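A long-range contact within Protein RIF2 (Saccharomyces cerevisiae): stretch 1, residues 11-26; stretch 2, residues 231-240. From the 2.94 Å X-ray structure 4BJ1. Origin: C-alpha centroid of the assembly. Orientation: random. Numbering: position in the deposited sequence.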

# COMPACT_ATOMS: atom_id res chain seq x y z
N GLN A 11 -2.22 -16.35 1.96
CA GLN A 11 -2.72 -15.33 1.05
C GLN A 11 -2.97 -14.00 1.77
O GLN A 11 -2.71 -12.94 1.19
CB GLN A 11 -4.00 -15.83 0.37
CG GLN A 11 -4.47 -14.96 -0.79
CD GLN A 11 -3.43 -14.89 -1.86
OE1 GLN A 11 -2.97 -15.92 -2.37
NE2 GLN A 11 -3.01 -13.67 -2.19
N LYS A 12 -3.43 -14.04 3.02
CA LYS A 12 -3.65 -12.83 3.83
C LYS A 12 -2.30 -12.15 4.10
O LYS A 12 -2.18 -10.95 3.86
CB LYS A 12 -4.41 -13.14 5.13
CG LYS A 12 -4.68 -11.88 5.94
CD LYS A 12 -5.79 -12.04 6.98
CE LYS A 12 -5.32 -12.43 8.37
NZ LYS A 12 -4.36 -11.45 8.93
N PHE A 13 -1.27 -12.94 4.54
CA PHE A 13 0.09 -12.47 4.80
C PHE A 13 0.70 -11.95 3.52
O PHE A 13 1.14 -10.81 3.49
CB PHE A 13 0.96 -13.60 5.38
CG PHE A 13 2.32 -13.11 5.81
CD1 PHE A 13 2.50 -12.51 7.04
CD2 PHE A 13 3.40 -13.16 4.93
CE1 PHE A 13 3.75 -11.98 7.40
CE2 PHE A 13 4.65 -12.62 5.29
CZ PHE A 13 4.82 -12.05 6.53
N LYS A 14 0.72 -12.79 2.46
CA LYS A 14 1.27 -12.51 1.14
C LYS A 14 0.80 -11.16 0.65
O LYS A 14 1.64 -10.30 0.37
CB LYS A 14 0.86 -13.62 0.15
CG LYS A 14 1.43 -13.48 -1.26
CD LYS A 14 1.42 -14.82 -1.93
CE LYS A 14 1.54 -14.73 -3.41
NZ LYS A 14 1.26 -16.06 -4.00
N SER A 15 -0.54 -10.95 0.57
CA SER A 15 -1.12 -9.72 0.06
C SER A 15 -0.74 -8.50 0.92
O SER A 15 -0.45 -7.43 0.38
CB SER A 15 -2.64 -9.86 -0.06
OG SER A 15 -3.25 -9.85 1.22
N MET A 16 -0.72 -8.67 2.26
CA MET A 16 -0.40 -7.60 3.20
C MET A 16 1.09 -7.26 3.17
O MET A 16 1.46 -6.08 3.31
CB MET A 16 -0.86 -7.97 4.62
CG MET A 16 -2.33 -7.73 4.86
SD MET A 16 -2.76 -8.09 6.58
CE MET A 16 -4.48 -7.80 6.55
N ALA A 17 1.93 -8.29 3.00
CA ALA A 17 3.38 -8.16 2.93
C ALA A 17 3.71 -7.44 1.62
O ALA A 17 4.51 -6.51 1.63
CB ALA A 17 4.06 -9.52 2.99
N LEU A 18 3.06 -7.83 0.52
CA LEU A 18 3.28 -7.18 -0.76
C LEU A 18 2.93 -5.70 -0.74
O LEU A 18 3.77 -4.89 -1.13
CB LEU A 18 2.58 -7.91 -1.88
CG LEU A 18 3.45 -9.01 -2.45
CD1 LEU A 18 2.65 -10.23 -2.81
CD2 LEU A 18 4.29 -8.50 -3.62
N GLN A 19 1.78 -5.34 -0.14
CA GLN A 19 1.39 -3.94 0.02
C GLN A 19 2.36 -3.19 0.95
O GLN A 19 2.78 -2.09 0.58
CB GLN A 19 -0.01 -3.83 0.56
CG GLN A 19 -0.58 -2.43 0.49
CD GLN A 19 -1.52 -2.24 1.64
OE1 GLN A 19 -1.30 -2.73 2.74
NE2 GLN A 19 -2.61 -1.54 1.40
N GLU A 20 2.78 -3.79 2.10
CA GLU A 20 3.70 -3.09 2.99
C GLU A 20 5.06 -2.90 2.40
O GLU A 20 5.63 -1.83 2.57
CB GLU A 20 3.80 -3.69 4.39
CG GLU A 20 4.26 -2.61 5.36
CD GLU A 20 4.27 -2.84 6.86
OE1 GLU A 20 3.82 -3.93 7.29
OE2 GLU A 20 4.74 -1.95 7.60
N LEU A 21 5.60 -3.92 1.69
CA LEU A 21 6.91 -3.82 1.04
C LEU A 21 6.84 -2.67 0.01
O LEU A 21 7.71 -1.80 0.02
CB LEU A 21 7.30 -5.19 0.43
CG LEU A 21 8.73 -5.39 -0.10
CD1 LEU A 21 9.80 -5.27 1.00
CD2 LEU A 21 8.85 -6.74 -0.76
N GLY A 22 5.71 -2.60 -0.72
CA GLY A 22 5.43 -1.51 -1.65
C GLY A 22 5.50 -0.16 -0.97
O GLY A 22 6.30 0.70 -1.35
N THR A 23 4.73 -0.00 0.10
CA THR A 23 4.68 1.18 0.97
C THR A 23 6.05 1.55 1.56
O THR A 23 6.43 2.72 1.51
CB THR A 23 3.62 0.95 2.04
OG1 THR A 23 2.37 0.84 1.37
CG2 THR A 23 3.55 2.05 3.05
N ASN A 24 6.76 0.56 2.12
CA ASN A 24 8.09 0.72 2.71
C ASN A 24 9.07 1.30 1.73
O ASN A 24 9.72 2.26 2.07
CB ASN A 24 8.61 -0.61 3.29
CG ASN A 24 7.93 -1.03 4.56
OD1 ASN A 24 7.12 -0.32 5.14
ND2 ASN A 24 8.24 -2.22 5.02
N TYR A 25 9.14 0.75 0.50
CA TYR A 25 9.99 1.26 -0.58
C TYR A 25 9.66 2.72 -0.87
O TYR A 25 10.57 3.55 -0.86
CB TYR A 25 9.75 0.44 -1.85
CG TYR A 25 10.62 0.77 -3.04
CD1 TYR A 25 11.89 0.22 -3.17
CD2 TYR A 25 10.11 1.48 -4.13
CE1 TYR A 25 12.67 0.44 -4.31
CE2 TYR A 25 10.87 1.68 -5.29
CZ TYR A 25 12.15 1.17 -5.37
OH TYR A 25 12.94 1.36 -6.48
N LEU A 26 8.37 3.05 -1.06
CA LEU A 26 7.94 4.41 -1.40
C LEU A 26 8.00 5.43 -0.25
O LEU A 26 7.71 6.62 -0.46
CB LEU A 26 6.53 4.40 -2.01
CG LEU A 26 6.31 3.50 -3.20
CD1 LEU A 26 4.83 3.36 -3.49
CD2 LEU A 26 7.12 3.96 -4.42
N LYS A 231 16.90 -2.79 6.12
CA LYS A 231 16.37 -3.75 7.09
C LYS A 231 14.94 -3.35 7.43
O LYS A 231 14.06 -4.20 7.40
CB LYS A 231 17.24 -3.79 8.35
CG LYS A 231 18.63 -4.40 8.13
CD LYS A 231 19.58 -4.08 9.28
CE LYS A 231 21.04 -4.31 8.96
NZ LYS A 231 21.92 -3.45 9.80
N LYS A 232 14.68 -2.03 7.65
CA LYS A 232 13.33 -1.51 7.94
C LYS A 232 12.35 -1.87 6.84
O LYS A 232 11.20 -2.24 7.13
CB LYS A 232 13.34 0.01 8.18
CG LYS A 232 13.90 0.38 9.53
CD LYS A 232 13.73 1.85 9.87
CE LYS A 232 14.51 2.19 11.12
NZ LYS A 232 14.55 3.65 11.37
N MET A 233 12.83 -1.82 5.58
CA MET A 233 12.06 -2.12 4.37
C MET A 233 11.43 -3.51 4.40
O MET A 233 10.31 -3.66 3.92
CB MET A 233 12.93 -1.91 3.11
CG MET A 233 12.11 -1.73 1.85
SD MET A 233 13.15 -1.65 0.36
CE MET A 233 12.61 -3.02 -0.42
N ILE A 234 12.14 -4.52 4.95
CA ILE A 234 11.64 -5.89 4.96
C ILE A 234 11.05 -6.29 6.35
O ILE A 234 10.75 -7.45 6.59
CB ILE A 234 12.69 -6.87 4.42
CG1 ILE A 234 13.96 -6.90 5.32
CG2 ILE A 234 13.00 -6.52 2.96
CD1 ILE A 234 15.01 -7.98 4.97
N LYS A 235 10.84 -5.29 7.24
CA LYS A 235 10.19 -5.52 8.53
C LYS A 235 8.76 -5.05 8.33
O LYS A 235 8.53 -3.95 7.79
CB LYS A 235 10.86 -4.74 9.69
CG LYS A 235 12.32 -5.10 9.98
CD LYS A 235 12.56 -6.53 10.46
CE LYS A 235 13.99 -6.69 10.95
NZ LYS A 235 14.20 -6.09 12.30
N PHE A 236 7.80 -5.90 8.72
CA PHE A 236 6.39 -5.58 8.56
C PHE A 236 5.71 -5.27 9.87
O PHE A 236 6.09 -5.79 10.93
CB PHE A 236 5.66 -6.68 7.78
CG PHE A 236 6.26 -7.02 6.43
CD1 PHE A 236 6.66 -6.02 5.56
CD2 PHE A 236 6.38 -8.35 6.02
CE1 PHE A 236 7.22 -6.34 4.31
CE2 PHE A 236 6.92 -8.67 4.78
CZ PHE A 236 7.34 -7.66 3.93
N THR A 237 4.69 -4.40 9.80
CA THR A 237 3.95 -3.90 10.95
C THR A 237 2.45 -4.22 10.97
O THR A 237 1.78 -3.86 11.96
CB THR A 237 4.16 -2.39 11.10
OG1 THR A 237 3.46 -1.70 10.07
CG2 THR A 237 5.63 -1.99 11.19
N PHE A 238 1.93 -4.87 9.91
CA PHE A 238 0.50 -5.23 9.87
C PHE A 238 0.20 -6.34 10.89
O PHE A 238 1.12 -7.08 11.21
CB PHE A 238 0.07 -5.63 8.45
CG PHE A 238 0.82 -6.80 7.88
CD1 PHE A 238 0.40 -8.11 8.12
CD2 PHE A 238 1.93 -6.60 7.06
CE1 PHE A 238 1.10 -9.19 7.59
CE2 PHE A 238 2.59 -7.68 6.48
CZ PHE A 238 2.19 -8.98 6.77
N ASP A 239 -1.05 -6.47 11.40
CA ASP A 239 -1.39 -7.49 12.43
C ASP A 239 -0.35 -7.45 13.55
O ASP A 239 0.38 -8.43 13.77
CB ASP A 239 -1.53 -8.94 11.89
CG ASP A 239 -2.35 -9.10 10.63
OD1 ASP A 239 -3.44 -8.49 10.56
OD2 ASP A 239 -1.91 -9.86 9.72
N SER A 240 -0.21 -6.27 14.19
CA SER A 240 0.75 -6.14 15.27
C SER A 240 0.30 -7.00 16.42
O SER A 240 -0.90 -7.08 16.69
CB SER A 240 0.94 -4.69 15.68
OG SER A 240 1.70 -4.04 14.68

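The most unusual feature of this contact is how thoroughly one helix side chain, that of E20, serves two backbone amides and a hydroxyl of a loop more than 200 residues away in sequence. Its OE1 accepts a hydrogen bond from T237 N at 2.7 Å, nearly straight at 165°, and a weak one from F238 N at 3.4 Å, while its OE2 accepts a hydrogen bond from T237 OG1 at 2.8 Å. A carboxylate suits this place because it offers two acceptor atoms to amide and hydroxyl protons, and glutamate's extended chain (chi1 and chi2 both t) carries them to the loop.

One helical turn on, N24 plays the complementary part. Its ND2 donates to M233 O at 2.8 Å and, less directly, to K235 O at 3.3 Å, two backbone carbonyls of the second stretch. An amide nitrogen, with two protons to give, fits this task.

The face of F238 receives M16, whose flexible, unbranched chain lays CB 3.6 Å from the ring centroid of F238, almost on the ring normal, and the polarizable SD 3.5 Å from F238 CD1. A flat phenylalanine ring offers both face and edge: F238 also turns its edge toward the face of F13 in an offset edge-to-face pair, with F13 CE1 3.4 Å from F238 CZ. F236 packs against A17, which presents only a methyl, its CB 3.5 Å from F236 CE2; the ring lies close to the helix backbone, with A17 CA 4.2 Å from the F236 ring centroid. Farther along, L21 CD1 reaches M233 CE at 3.9 Å and I234 CG2 at 4.0 Å, a single methyl group touching two apolar side chains.

At the other end, K12 NZ forms a salt bridge with D239 OD2 at 3.0 Å, the long lysine chain bringing its charge to the aspartate.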